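Local coordinates for diguanylate cyclase/phosphodiesterase-domain containing protein (Thermotoga maritima MSB8, PDB 6KHU) that is a putative diguanylate cyclase of the GGDEF family, whose active members make cyclic di-GMP from two GTP molecules, and binds zinc in the crystal, at residues A[29-34]-A[109-114]; A[10-15]-A[73-78]; A[37-42]-A[101-106]. All blocks are in the same frame, centred on the assembly; numbering follows the deposited sequence.

All three contacts reach one mixed sheet. Interaction 1 pairs strand 30-37 with the outermost strand 105-112, and interaction 2 lays helix 9-26 on strand 73-79, which borders 30-37 on its other side. Their centres are 12 Å apart, and they touch through probable hydrogen bonds from F33 N to L76 O (2.7 Å) and from V78 N to T31 O (3.0 Å). Interaction 3 lies at the opposite end of the strand pair of interaction 1, with their centres 24 Å apart and the chain's centre between them. Zinc, bound at E57 and H96, touches none of them: the side chains of Y112, L76 and I103 lie about 12, 12 and 14 Å from a zinc ion.

Interaction 1: residues A[29-34]-A[109-114]; sequences PYTIFF and YKSYPE
Y109 carries its CG between its backbone N and carbonyl carbon (chi1 67°), whereas CG of F33 is anti to the carbonyl carbon. From these positions the two side chains lie side by side and point the same way, F33 CD2 reaching Y109 CB at 3.5 Å. The ring planes lie at 45°, an oblique pair. Beside them the S111 hydroxyl donates to T31 OG1, with OG and OG1 2.9 Å apart; T31 OG1 is also bonded to the carbonyl of V81, giving this buried oxygen two partners. The two strand segments run antiparallel, 166° between their N-to-C directions, as part of the sheet of the GGDEF fold. Their hydrogen-bonded pairs are Y30 with Y112 and I32 with K110, and in the latter I32 N to K110 O measures 2.9 Å. On the sheet face bearing Y30, I32 and Y112, the two tyrosines cross obliquely, Y30 CE1 meeting Y112 CB at 3.4 Å. H20 of helix 9-26 engages both, its ND1 hydrogen-bonded to Y30 OH and its ring meeting the Y112 ring edge-to-face. After the strand a cis peptide brings P113 back over Y112, with P113 CB 3.8 Å above the centre of the Y112 ring.

Interaction 2: residues A[10-15]-A[73-78]; sequences DHFLRL and TFALFV
F12 and A75 have the nearest CA atoms, 8.3 Å apart, where helix 10-15 runs over strand 73-78 with 21° between their N-to-C directions and 10.0 Å between their axes. No hydrogen bond joins the two; side chains fill the separation. F12 holds CG anti to its backbone N (chi1 172°) and lowers its ring tip onto the strand: CE2 and CZ of F12 each lie 3.5 Å from A75 CB; this small side chain lets the ring come close to the backbone, CZ reaching L76 N. F77 rises past F12 in the opposite direction, and F12 CE1 comes within 3.6 Å of F77 CD2 with the ring planes at 49°, oblique to each other. The far end of the F77 ring meets the helix backbone, CZ standing 3.8 Å from L15 O and 4.2 Å from L15 CB. An alanine in place of F77 would probably open a gap beside the F12 ring and leave it freer to shift, with L15 losing its mate on the strand. Next to strand 73-79 in the GGDEF-family sheet comes strand 65-68, whose S65 is touched by F77 and L15, and then strand 7-8, whose Y7 is touched by F12 and L15, while L76, directed away from F12, packs on L55 of helix 41-57 on the other face.

Interaction 3: residues A[37-42]-A[101-106]; sequences TKVSKN and GGIEYS
K38 and S106 meet through the tip of the lysine: beyond CG the chain is extended, and it reaches across to place NZ 2.7 Å from S106 OG, to which it donates. The backbone oxygens of V130 and A131 are also bonded to K38 NZ, giving the ammonium group three oxygen partners; those oxygens come from the end of helix 119-130 and the chain terminus, and would probably stabilise its positive charge. At its other end the same lysine is held by its backbone, since K38 N donates to E104 O over 2.8 Å. That bond is fairly straight, 164° at the hydrogen, although the donor is tilted 32° from the carbonyl plane. E104 returns the approach with its CB, 3.3 Å from K38 O, but its chain bends at chi2 (60°) and the carboxylate leads away. V39 comes in next to this bond: its CG1 lies 3.7 Å from E104 N and 4.1 Å from I103 CG2, so a single methyl group touches both backbone and apolar branch. T37 and Y105 form an antiparallel non-hydrogen-bonded pair, CA atoms 4.5 Å apart, with both side chains on the same face of the sheet. The Y105 ring runs away from T37 and has I103 O at its edge, in the ring plane, while T37 OG1 is bonded to D72 O. Here the paired strands 30-37 and 105-112 part: I103 packs on I51 of helix 41-57 and on I97 of helix 86-100, and Y105 lies on K94 and I97 of the latter helix.

Interaction 1: residues A[29-34]-A[109-114]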
ATOM      1  N   PRO A  29       2.365 -13.006   9.052  1.00 18.24           N
ATOM      2  CA  PRO A  29       1.548 -12.406   7.996  1.00 15.54           C
ATOM      3  C   PRO A  29       2.014 -10.994   7.680  1.00 15.91           C
ATOM      4  O   PRO A  29       2.743 -10.361   8.450  1.00 14.28           O
ATOM      5  CB  PRO A  29       0.142 -12.406   8.605  1.00 19.09           C
ATOM      6  CG  PRO A  29       0.409 -12.206  10.086  1.00 24.01           C
ATOM      7  CD  PRO A  29       1.768 -12.824  10.388  1.00 18.22           C
ATOM      8  N   TYR A  30       1.597 -10.520   6.503  1.00 12.79           N
ATOM      9  CA  TYR A  30       1.733  -9.116   6.135  1.00 15.05           C
ATOM     10  C   TYR A  30       0.619  -8.777   5.154  1.00 13.88           C
ATOM     11  O   TYR A  30      -0.021  -9.664   4.589  1.00 16.19           O
ATOM     12  CB  TYR A  30       3.113  -8.804   5.527  1.00 11.95           C
ATOM     13  CG  TYR A  30       3.303  -9.365   4.133  1.00 13.33           C
ATOM     14  CD1 TYR A  30       3.658 -10.701   3.949  1.00  9.71           C
ATOM     15  CD2 TYR A  30       3.116  -8.570   3.004  1.00 11.61           C
ATOM     16  CE1 TYR A  30       3.823 -11.232   2.682  1.00 10.72           C
ATOM     17  CE2 TYR A  30       3.272  -9.100   1.714  1.00 12.99           C
ATOM     18  CZ  TYR A  30       3.639 -10.427   1.568  1.00 12.87           C
ATOM     19  OH  TYR A  30       3.800 -10.966   0.317  1.00 13.22           O
ATOM     20  N   THR A  31       0.396  -7.481   4.940  1.00 14.48           N
ATOM     21  CA  THR A  31      -0.691  -7.037   4.083  1.00 12.11           C
ATOM     22  C   THR A  31      -0.197  -5.983   3.107  1.00 13.34           C
ATOM     23  O   THR A  31       0.594  -5.109   3.473  1.00 13.35           O
ATOM     24  CB  THR A  31      -1.856  -6.511   4.936  1.00 13.42           C
ATOM     25  OG1 THR A  31      -2.353  -7.586   5.748  1.00 12.32           O
ATOM     26  CG2 THR A  31      -2.989  -6.001   4.058  1.00 13.42           C
ATOM     27  N   ILE A  32      -0.653  -6.092   1.860  1.00 12.11           N
ATOM     28  CA  ILE A  32      -0.351  -5.147   0.791  1.00 11.42           C
ATOM     29  C   ILE A  32      -1.590  -4.300   0.537  1.00 13.48           C
ATOM     30  O   ILE A  32      -2.693  -4.838   0.382  1.00 12.36           O
ATOM     31  CB  ILE A  32       0.067  -5.871  -0.503  1.00 14.52           C
ATOM     32  CG1 ILE A  32       1.272  -6.784  -0.252  1.00 13.34           C
ATOM     33  CG2 ILE A  32       0.376  -4.864  -1.601  1.00 12.45           C
ATOM     34  CD1 ILE A  32       1.592  -7.704  -1.416  1.00 13.32           C
ATOM     35  N   PHE A  33      -1.414  -2.984   0.476  1.00 12.39           N
ATOM     36  CA  PHE A  33      -2.491  -2.064   0.139  1.00 12.57           C
ATOM     37  C   PHE A  33      -2.131  -1.352  -1.156  1.00 13.03           C
ATOM     38  O   PHE A  33      -0.978  -0.941  -1.341  1.00 14.09           O
ATOM     39  CB  PHE A  33      -2.740  -1.003   1.254  1.00 11.94           C
ATOM     40  CG  PHE A  33      -3.127  -1.575   2.598  1.00 13.90           C
ATOM     41  CD1 PHE A  33      -2.167  -2.095   3.448  1.00 13.87           C
ATOM     42  CD2 PHE A  33      -4.443  -1.541   3.027  1.00 15.55           C
ATOM     43  CE1 PHE A  33      -2.508  -2.600   4.680  1.00 16.36           C
ATOM     44  CE2 PHE A  33      -4.791  -2.057   4.265  1.00 18.43           C
ATOM     45  CZ  PHE A  33      -3.818  -2.595   5.090  1.00 17.16           C
ATOM     46  N   PHE A  34      -3.120  -1.200  -2.046  1.00 11.46           N
ATOM     47  CA  PHE A  34      -3.015  -0.349  -3.231  1.00 12.97           C
ATOM     48  C   PHE A  34      -4.002   0.809  -3.122  1.00 13.51           C
ATOM     49  O   PHE A  34      -5.170   0.602  -2.767  1.00 13.92           O
ATOM     50  CB  PHE A  34      -3.336  -1.130  -4.518  1.00 13.74           C
ATOM     51  CG  PHE A  34      -2.157  -1.811  -5.148  1.00 13.63           C
ATOM     52  CD1 PHE A  34      -1.173  -2.405  -4.369  1.00 12.98           C
ATOM     53  CD2 PHE A  34      -2.049  -1.877  -6.542  1.00 16.58           C
ATOM     54  CE1 PHE A  34      -0.083  -3.052  -4.963  1.00 10.52           C
ATOM     55  CE2 PHE A  34      -0.976  -2.520  -7.147  1.00 18.58           C
ATOM     56  CZ  PHE A  34       0.015  -3.112  -6.357  1.00 14.73           C
ATOM     57  N   TYR A 109      -6.808  -4.254  -0.685  1.00 15.59           N
ATOM     58  CA  TYR A 109      -5.711  -4.884   0.039  1.00 12.77           C
ATOM     59  C   TYR A 109      -5.775  -6.401  -0.098  1.00 15.86           C
ATOM     60  O   TYR A 109      -6.843  -6.978  -0.323  1.00 16.97           O
ATOM     61  CB  TYR A 109      -5.693  -4.474   1.530  1.00 15.03           C
ATOM     62  CG  TYR A 109      -6.865  -4.973   2.348  1.00 18.90           C
ATOM     63  CD1 TYR A 109      -6.874  -6.255   2.873  1.00 18.37           C
ATOM     64  CD2 TYR A 109      -7.956  -4.149   2.607  1.00 22.57           C
ATOM     65  CE1 TYR A 109      -7.940  -6.715   3.627  1.00 22.21           C
ATOM     66  CE2 TYR A 109      -9.031  -4.601   3.362  1.00 24.06           C
ATOM     67  CZ  TYR A 109      -9.012  -5.886   3.866  1.00 28.27           C
ATOM     68  OH  TYR A 109     -10.069  -6.343   4.619  1.00 38.91           O
ATOM     69  N   LYS A 110      -4.607  -7.038   0.041  1.00 12.64           N
ATOM     70  CA  LYS A 110      -4.470  -8.490   0.037  1.00 14.50           C
ATOM     71  C   LYS A 110      -3.570  -8.870   1.204  1.00 17.48           C
ATOM     72  O   LYS A 110      -2.483  -8.306   1.346  1.00 14.56           O
ATOM     73  CB  LYS A 110      -3.865  -8.994  -1.272  1.00 14.50           C
ATOM     74  CG  LYS A 110      -4.763  -8.859  -2.482  1.00 14.51           C
ATOM     75  CD  LYS A 110      -5.767  -9.983  -2.541  1.00 20.99           C
ATOM     76  CE  LYS A 110      -6.727  -9.811  -3.717  1.00 18.63           C
ATOM     77  NZ  LYS A 110      -7.604 -11.008  -3.855  1.00 30.68           N
ATOM     78  N   SER A 111      -4.023  -9.795   2.049  1.00 12.50           N
ATOM     79  CA  SER A 111      -3.249 -10.225   3.211  1.00 13.87           C
ATOM     80  C   SER A 111      -2.608 -11.581   2.943  1.00 15.14           C
ATOM     81  O   SER A 111      -3.261 -12.495   2.428  1.00 16.24           O
ATOM     82  CB  SER A 111      -4.125 -10.305   4.464  1.00 12.12           C
ATOM     83  OG  SER A 111      -4.667  -9.035   4.777  1.00 17.94           O
ATOM     84  N   TYR A 112      -1.339 -11.701   3.284  1.00 12.64           N
ATOM     85  CA  TYR A 112      -0.655 -12.977   3.218  1.00 13.40           C
ATOM     86  C   TYR A 112      -0.658 -13.603   4.603  1.00 13.05           C
ATOM     87  O   TYR A 112      -0.391 -12.910   5.583  1.00 15.24           O
ATOM     88  CB  TYR A 112       0.795 -12.794   2.747  1.00 12.22           C
ATOM     89  CG  TYR A 112       1.642 -14.056   2.835  1.00 11.57           C
ATOM     90  CD1 TYR A 112       1.650 -14.969   1.796  1.00 11.57           C
ATOM     91  CD2 TYR A 112       2.433 -14.330   3.960  1.00 14.71           C
ATOM     92  CE1 TYR A 112       2.407 -16.131   1.851  1.00 14.25           C
ATOM     93  CE2 TYR A 112       3.215 -15.503   4.025  1.00 16.85           C
ATOM     94  CZ  TYR A 112       3.183 -16.398   2.959  1.00 16.94           C
ATOM     95  OH  TYR A 112       3.923 -17.560   2.978  1.00 16.39           O
ATOM     96  N   PRO A 113      -0.930 -14.904   4.756  1.00 16.02           N
ATOM     97  CA  PRO A 113      -1.208 -15.908   3.720  1.00 16.44           C
ATOM     98  C   PRO A 113      -2.687 -16.183   3.423  1.00 17.98           C
ATOM     99  O   PRO A 113      -2.968 -17.018   2.550  1.00 17.73           O
ATOM    100  CB  PRO A 113      -0.572 -17.171   4.309  1.00 15.72           C
ATOM    101  CG  PRO A 113      -0.835 -17.013   5.805  1.00 18.98           C
ATOM    102  CD  PRO A 113      -0.739 -15.527   6.085  1.00 18.22           C
ATOM    103  N   GLU A 114      -3.619 -15.509   4.109  1.00 18.98           N
ATOM    104  CA  GLU A 114      -5.017 -15.937   4.028  1.00 16.35           C
ATOM    105  C   GLU A 114      -5.645 -15.572   2.689  1.00 19.98           C
ATOM    106  O   GLU A 114      -6.459 -16.331   2.152  1.00 18.22           O
ATOM    107  CB  GLU A 114      -5.822 -15.340   5.181  1.00 25.71           C
ATOM    108  CG  GLU A 114      -5.683 -16.122   6.484  1.00 33.36           C
ATOM    109  CD  GLU A 114      -7.011 -16.318   7.217  1.00 49.31           C
ATOM    110  OE1 GLU A 114      -7.513 -15.338   7.819  1.00 44.59           O
ATOM    111  OE2 GLU A 114      -7.541 -17.456   7.201  1.00 47.38           O
TER

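Interaction 2: residues A[10-15]-A[73-78]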
ATOM      1  N   ASP A  10      10.117  -0.388  -8.969  1.00 15.26           N
ATOM      2  CA  ASP A  10      10.924  -1.605  -8.982  1.00 17.36           C
ATOM      3  C   ASP A  10      11.690  -1.772  -7.678  1.00 15.84           C
ATOM      4  O   ASP A  10      11.868  -2.898  -7.202  1.00 14.34           O
ATOM      5  CB  ASP A  10      11.878  -1.602 -10.168  1.00 18.31           C
ATOM      6  CG  ASP A  10      11.159  -1.835 -11.487  1.00 30.11           C
ATOM      7  OD1 ASP A  10       9.928  -2.043 -11.467  1.00 27.05           O
ATOM      8  OD2 ASP A  10      11.825  -1.818 -12.544  1.00 36.30           O
ATOM      9  N   HIS A  11      12.150  -0.664  -7.090  1.00 13.66           N
ATOM     10  CA  HIS A  11      12.753  -0.723  -5.764  1.00 14.28           C
ATOM     11  C   HIS A  11      11.750  -1.276  -4.754  1.00 14.28           C
ATOM     12  O   HIS A  11      12.045  -2.227  -4.020  1.00 13.46           O
ATOM     13  CB  HIS A  11      13.240   0.681  -5.362  1.00 15.37           C
ATOM     14  CG  HIS A  11      14.128   0.704  -4.154  1.00 14.99           C
ATOM     15  ND1 HIS A  11      14.838   1.824  -3.776  1.00 18.65           N
ATOM     16  CD2 HIS A  11      14.412  -0.245  -3.231  1.00 18.06           C
ATOM     17  CE1 HIS A  11      15.528   1.564  -2.679  1.00 16.41           C
ATOM     18  NE2 HIS A  11      15.280   0.316  -2.321  1.00 18.53           N
ATOM     19  N   PHE A  12      10.541  -0.706  -4.737  1.00 12.23           N
ATOM     20  CA  PHE A  12       9.471  -1.170  -3.859  1.00 13.27           C
ATOM     21  C   PHE A  12       9.213  -2.663  -4.028  1.00 13.68           C
ATOM     22  O   PHE A  12       9.098  -3.408  -3.042  1.00 14.39           O
ATOM     23  CB  PHE A  12       8.187  -0.384  -4.144  1.00  9.56           C
ATOM     24  CG  PHE A  12       6.988  -0.925  -3.417  1.00 12.26           C
ATOM     25  CD1 PHE A  12       6.756  -0.582  -2.101  1.00 10.60           C
ATOM     26  CD2 PHE A  12       6.117  -1.812  -4.041  1.00 12.20           C
ATOM     27  CE1 PHE A  12       5.668  -1.104  -1.412  1.00 14.49           C
ATOM     28  CE2 PHE A  12       5.028  -2.335  -3.363  1.00 12.28           C
ATOM     29  CZ  PHE A  12       4.806  -1.982  -2.043  1.00 14.20           C
ATOM     30  N   LEU A  13       9.081  -3.113  -5.275  1.00 11.82           N
ATOM     31  CA  LEU A  13       8.718  -4.500  -5.516  1.00 11.01           C
ATOM     32  C   LEU A  13       9.828  -5.446  -5.082  1.00 13.12           C
ATOM     33  O   LEU A  13       9.543  -6.556  -4.618  1.00 10.87           O
ATOM     34  CB  LEU A  13       8.378  -4.703  -6.996  1.00 13.62           C
ATOM     35  CG  LEU A  13       7.020  -4.153  -7.462  1.00 15.93           C
ATOM     36  CD1 LEU A  13       6.941  -4.150  -8.990  1.00 15.41           C
ATOM     37  CD2 LEU A  13       5.868  -4.956  -6.881  1.00 14.27           C
ATOM     38  N   ARG A  14      11.090  -5.026  -5.222  1.00 10.00           N
ATOM     39  CA  ARG A  14      12.193  -5.819  -4.689  1.00 12.64           C
ATOM     40  C   ARG A  14      12.072  -5.983  -3.180  1.00 14.32           C
ATOM     41  O   ARG A  14      12.199  -7.094  -2.657  1.00 12.20           O
ATOM     42  CB  ARG A  14      13.534  -5.179  -5.049  1.00 20.01           C
ATOM     43  CG  ARG A  14      14.719  -6.097  -4.774  1.00 24.42           C
ATOM     44  CD  ARG A  14      16.034  -5.515  -5.299  1.00 25.51           C
ATOM     45  NE  ARG A  14      16.549  -4.467  -4.419  1.00 30.83           N
ATOM     46  CZ  ARG A  14      16.581  -3.179  -4.742  1.00 30.46           C
ATOM     47  NH1 ARG A  14      16.131  -2.789  -5.935  1.00 25.74           N
ATOM     48  NH2 ARG A  14      17.068  -2.291  -3.879  1.00 25.43           N
ATOM     49  N   LEU A  15      11.819  -4.881  -2.459  1.00 10.77           N
ATOM     50  CA  LEU A  15      11.642  -4.963  -1.013  1.00 11.72           C
ATOM     51  C   LEU A  15      10.450  -5.839  -0.649  1.00 11.79           C
ATOM     52  O   LEU A  15      10.486  -6.567   0.355  1.00 10.46           O
ATOM     53  CB  LEU A  15      11.474  -3.560  -0.415  1.00 12.31           C
ATOM     54  CG  LEU A  15      12.695  -2.627  -0.573  1.00 15.98           C
ATOM     55  CD1 LEU A  15      12.397  -1.217  -0.070  1.00 15.85           C
ATOM     56  CD2 LEU A  15      13.940  -3.188   0.141  1.00 17.16           C
ATOM     57  N   THR A  73      -0.820   5.536  -8.773  1.00 14.76           N
ATOM     58  CA  THR A  73      -1.109   4.499  -7.794  1.00 18.82           C
ATOM     59  C   THR A  73       0.038   4.408  -6.799  1.00 17.69           C
ATOM     60  O   THR A  73       1.207   4.440  -7.186  1.00 14.81           O
ATOM     61  CB  THR A  73      -1.335   3.130  -8.468  1.00 18.94           C
ATOM     62  OG1 THR A  73      -2.439   3.216  -9.382  1.00 20.35           O
ATOM     63  CG2 THR A  73      -1.643   2.059  -7.429  1.00 18.73           C
ATOM     64  N   PHE A  74      -0.298   4.320  -5.517  1.00 15.18           N
ATOM     65  CA  PHE A  74       0.670   3.976  -4.489  1.00 16.96           C
ATOM     66  C   PHE A  74       0.453   2.541  -4.034  1.00 15.11           C
ATOM     67  O   PHE A  74      -0.664   2.013  -4.090  1.00 15.14           O
ATOM     68  CB  PHE A  74       0.553   4.885  -3.266  1.00 13.20           C
ATOM     69  CG  PHE A  74       1.099   6.260  -3.468  1.00 18.45           C
ATOM     70  CD1 PHE A  74       2.457   6.505  -3.344  1.00 18.05           C
ATOM     71  CD2 PHE A  74       0.245   7.323  -3.747  1.00 19.28           C
ATOM     72  CE1 PHE A  74       2.964   7.797  -3.509  1.00 20.98           C
ATOM     73  CE2 PHE A  74       0.741   8.618  -3.913  1.00 23.90           C
ATOM     74  CZ  PHE A  74       2.103   8.852  -3.795  1.00 20.34           C
ATOM     75  N   ALA A  75       1.527   1.927  -3.551  1.00 15.16           N
ATOM     76  CA  ALA A  75       1.433   0.657  -2.859  1.00 12.47           C
ATOM     77  C   ALA A  75       2.079   0.781  -1.486  1.00 13.82           C
ATOM     78  O   ALA A  75       2.918   1.655  -1.239  1.00 15.14           O
ATOM     79  CB  ALA A  75       2.075  -0.475  -3.671  1.00 13.97           C
ATOM     80  N   LEU A  76       1.655  -0.101  -0.586  1.00 10.85           N
ATOM     81  CA  LEU A  76       2.131  -0.146   0.784  1.00 12.55           C
ATOM     82  C   LEU A  76       2.103  -1.594   1.237  1.00 13.22           C
ATOM     83  O   LEU A  76       1.143  -2.320   0.944  1.00 10.08           O
ATOM     84  CB  LEU A  76       1.252   0.704   1.714  1.00 11.27           C
ATOM     85  CG  LEU A  76       1.313   0.459   3.223  1.00 13.08           C
ATOM     86  CD1 LEU A  76       2.561   1.129   3.835  1.00 12.67           C
ATOM     87  CD2 LEU A  76       0.036   0.982   3.904  1.00 11.66           C
ATOM     88  N   PHE A  77       3.143  -2.019   1.947  1.00  8.99           N
ATOM     89  CA  PHE A  77       3.014  -3.256   2.701  1.00 11.93           C
ATOM     90  C   PHE A  77       3.411  -3.025   4.149  1.00 11.74           C
ATOM     91  O   PHE A  77       4.312  -2.235   4.436  1.00 13.97           O
ATOM     92  CB  PHE A  77       3.801  -4.430   2.062  1.00 10.76           C
ATOM     93  CG  PHE A  77       5.309  -4.281   2.053  1.00  9.16           C
ATOM     94  CD1 PHE A  77       6.068  -4.632   3.163  1.00  8.64           C
ATOM     95  CD2 PHE A  77       5.967  -3.870   0.897  1.00 11.39           C
ATOM     96  CE1 PHE A  77       7.443  -4.537   3.140  1.00 10.71           C
ATOM     97  CE2 PHE A  77       7.357  -3.773   0.860  1.00 10.59           C
ATOM     98  CZ  PHE A  77       8.096  -4.106   1.985  1.00  8.28           C
ATOM     99  N   VAL A  78       2.702  -3.708   5.051  1.00 13.19           N
ATOM    100  CA  VAL A  78       2.843  -3.561   6.494  1.00 16.41           C
ATOM    101  C   VAL A  78       3.014  -4.961   7.089  1.00 16.61           C
ATOM    102  O   VAL A  78       2.125  -5.813   6.959  1.00 16.06           O
ATOM    103  CB  VAL A  78       1.636  -2.831   7.121  1.00 15.45           C
ATOM    104  CG1 VAL A  78       1.598  -1.371   6.672  1.00 14.84           C
ATOM    105  CG2 VAL A  78       0.327  -3.487   6.716  1.00 21.11           C
TER

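Interaction 3: residues A[37-42]-A[101-106]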
ATOM      1  N   THR A  37      -5.327   7.041  -7.246  1.00 18.43           N
ATOM      2  CA  THR A  37      -6.003   8.330  -7.281  1.00 23.75           C
ATOM      3  C   THR A  37      -6.635   8.537  -8.644  1.00 27.24           C
ATOM      4  O   THR A  37      -6.017   8.261  -9.681  1.00 26.82           O
ATOM      5  CB  THR A  37      -5.042   9.485  -7.000  1.00 25.81           C
ATOM      6  OG1 THR A  37      -3.956   9.447  -7.937  1.00 29.87           O
ATOM      7  CG2 THR A  37      -4.498   9.382  -5.608  1.00 27.51           C
ATOM      8  N   LYS A  38      -7.863   9.036  -8.634  1.00 25.67           N
ATOM      9  CA  LYS A  38      -8.633   9.246  -9.854  1.00 33.92           C
ATOM     10  C   LYS A  38      -9.135  10.692  -9.855  1.00 34.77           C
ATOM     11  O   LYS A  38     -10.331  10.955  -9.740  1.00 40.13           O
ATOM     12  CB  LYS A  38      -9.778   8.226  -9.957  1.00 29.98           C
ATOM     13  CG  LYS A  38      -9.278   6.793 -10.153  1.00 28.87           C
ATOM     14  CD  LYS A  38     -10.347   5.745  -9.912  1.00 23.06           C
ATOM     15  CE  LYS A  38      -9.846   4.379 -10.385  1.00 21.07           C
ATOM     16  NZ  LYS A  38     -10.675   3.236  -9.876  1.00 20.29           N
ATOM     17  N   VAL A  39      -8.200  11.634  -9.976  1.00 43.93           N
ATOM     18  CA  VAL A  39      -8.511  13.055  -9.956  1.00 46.75           C
ATOM     19  C   VAL A  39      -8.043  13.690 -11.260  1.00 50.36           C
ATOM     20  O   VAL A  39      -7.303  13.091 -12.043  1.00 43.93           O
ATOM     21  CB  VAL A  39      -7.886  13.781  -8.747  1.00 42.50           C
ATOM     22  CG1 VAL A  39      -8.476  13.241  -7.451  1.00 39.99           C
ATOM     23  CG2 VAL A  39      -6.363  13.659  -8.771  1.00 40.19           C
ATOM     24  N   SER A  40      -8.486  14.930 -11.472  1.00 53.95           N
ATOM     25  CA  SER A  40      -8.128  15.684 -12.664  1.00 51.79           C
ATOM     26  C   SER A  40      -6.620  15.898 -12.725  1.00 56.32           C
ATOM     27  O   SER A  40      -5.910  15.815 -11.718  1.00 54.20           O
ATOM     28  CB  SER A  40      -8.846  17.032 -12.676  1.00 55.41           C
ATOM     29  OG  SER A  40     -10.151  16.917 -12.131  1.00 61.41           O
ATOM     30  N   LYS A  41      -6.136  16.186 -13.935  1.00 54.36           N
ATOM     31  CA  LYS A  41      -4.699  16.322 -14.157  1.00 56.90           C
ATOM     32  C   LYS A  41      -4.083  17.371 -13.237  1.00 58.62           C
ATOM     33  O   LYS A  41      -3.017  17.141 -12.653  1.00 58.36           O
ATOM     34  CB  LYS A  41      -4.428  16.674 -15.621  1.00 62.47           C
ATOM     35  CG  LYS A  41      -4.114  15.478 -16.507  1.00 66.25           C
ATOM     36  CD  LYS A  41      -3.063  14.574 -15.873  1.00 68.72           C
ATOM     37  CE  LYS A  41      -1.677  14.849 -16.446  1.00 65.07           C
ATOM     38  NZ  LYS A  41      -0.698  13.794 -16.061  1.00 59.71           N
ATOM     39  N   ASN A  42      -4.743  18.518 -13.082  1.00 56.08           N
ATOM     40  CA  ASN A  42      -4.167  19.644 -12.359  1.00 55.67           C
ATOM     41  C   ASN A  42      -4.483  19.628 -10.867  1.00 50.91           C
ATOM     42  O   ASN A  42      -4.238  20.625 -10.181  1.00 52.81           O
ATOM     43  CB  ASN A  42      -4.627  20.965 -12.986  1.00 62.19           C
ATOM     44  CG  ASN A  42      -3.750  21.385 -14.160  1.00 66.20           C
ATOM     45  OD1 ASN A  42      -3.729  20.721 -15.201  1.00 60.14           O
ATOM     46  ND2 ASN A  42      -3.013  22.484 -13.991  1.00 66.89           N
ATOM     47  N   GLY A 101     -11.166  15.590   1.905  1.00 33.64           N
ATOM     48  CA  GLY A 101     -12.269  15.966   1.046  1.00 34.31           C
ATOM     49  C   GLY A 101     -11.856  16.101  -0.403  1.00 26.15           C
ATOM     50  O   GLY A 101     -10.725  16.491  -0.695  1.00 29.93           O
ATOM     51  N   GLY A 102     -12.760  15.756  -1.318  1.00 35.55           N
ATOM     52  CA  GLY A 102     -12.589  16.055  -2.727  1.00 31.95           C
ATOM     53  C   GLY A 102     -11.571  15.225  -3.481  1.00 37.23           C
ATOM     54  O   GLY A 102     -11.204  15.609  -4.596  1.00 34.55           O
ATOM     55  N   ILE A 103     -11.098  14.110  -2.922  1.00 31.91           N
ATOM     56  CA  ILE A 103     -10.188  13.207  -3.628  1.00 34.61           C
ATOM     57  C   ILE A 103     -10.959  11.945  -3.984  1.00 29.13           C
ATOM     58  O   ILE A 103     -11.524  11.281  -3.104  1.00 31.18           O
ATOM     59  CB  ILE A 103      -8.942  12.863  -2.794  1.00 32.11           C
ATOM     60  CG1 ILE A 103      -8.164  14.121  -2.422  1.00 33.25           C
ATOM     61  CG2 ILE A 103      -8.019  11.934  -3.565  1.00 26.11           C
ATOM     62  CD1 ILE A 103      -6.935  13.820  -1.582  1.00 31.32           C
ATOM     63  N   GLU A 104     -10.997  11.623  -5.272  1.00 28.48           N
ATOM     64  CA  GLU A 104     -11.610  10.387  -5.740  1.00 32.47           C
ATOM     65  C   GLU A 104     -10.529   9.318  -5.854  1.00 25.43           C
ATOM     66  O   GLU A 104      -9.457   9.572  -6.413  1.00 24.68           O
ATOM     67  CB  GLU A 104     -12.299  10.603  -7.089  1.00 29.19           C
ATOM     68  CG  GLU A 104     -13.643   9.908  -7.215  1.00 41.96           C
ATOM     69  CD  GLU A 104     -14.641  10.375  -6.172  1.00 44.31           C
ATOM     70  OE1 GLU A 104     -15.344   9.521  -5.579  1.00 50.57           O
ATOM     71  OE2 GLU A 104     -14.726  11.602  -5.945  1.00 44.41           O
ATOM     72  N   TYR A 105     -10.811   8.128  -5.332  1.00 23.06           N
ATOM     73  CA  TYR A 105      -9.786   7.095  -5.262  1.00 25.55           C
ATOM     74  C   TYR A 105     -10.449   5.732  -5.141  1.00 23.10           C
ATOM     75  O   TYR A 105     -11.637   5.615  -4.824  1.00 23.94           O
ATOM     76  CB  TYR A 105      -8.844   7.326  -4.070  1.00 19.96           C
ATOM     77  CG  TYR A 105      -9.538   7.050  -2.758  1.00 23.95           C
ATOM     78  CD1 TYR A 105     -10.433   7.973  -2.213  1.00 25.22           C
ATOM     79  CD2 TYR A 105      -9.323   5.863  -2.072  1.00 20.20           C
ATOM     80  CE1 TYR A 105     -11.089   7.711  -1.028  1.00 24.49           C
ATOM     81  CE2 TYR A 105      -9.967   5.596  -0.886  1.00 26.00           C
ATOM     82  CZ  TYR A 105     -10.845   6.522  -0.365  1.00 23.42           C
ATOM     83  OH  TYR A 105     -11.486   6.248   0.820  1.00 26.85           O
ATOM     84  N   SER A 106      -9.647   4.698  -5.374  1.00 19.29           N
ATOM     85  CA  SER A 106     -10.015   3.317  -5.092  1.00 19.03           C
ATOM     86  C   SER A 106      -8.934   2.699  -4.218  1.00 21.37           C
ATOM     87  O   SER A 106      -7.746   3.003  -4.376  1.00 21.04           O
ATOM     88  CB  SER A 106     -10.174   2.501  -6.383  1.00 19.44           C
ATOM     89  OG  SER A 106     -11.153   3.071  -7.239  1.00 23.28           O
TER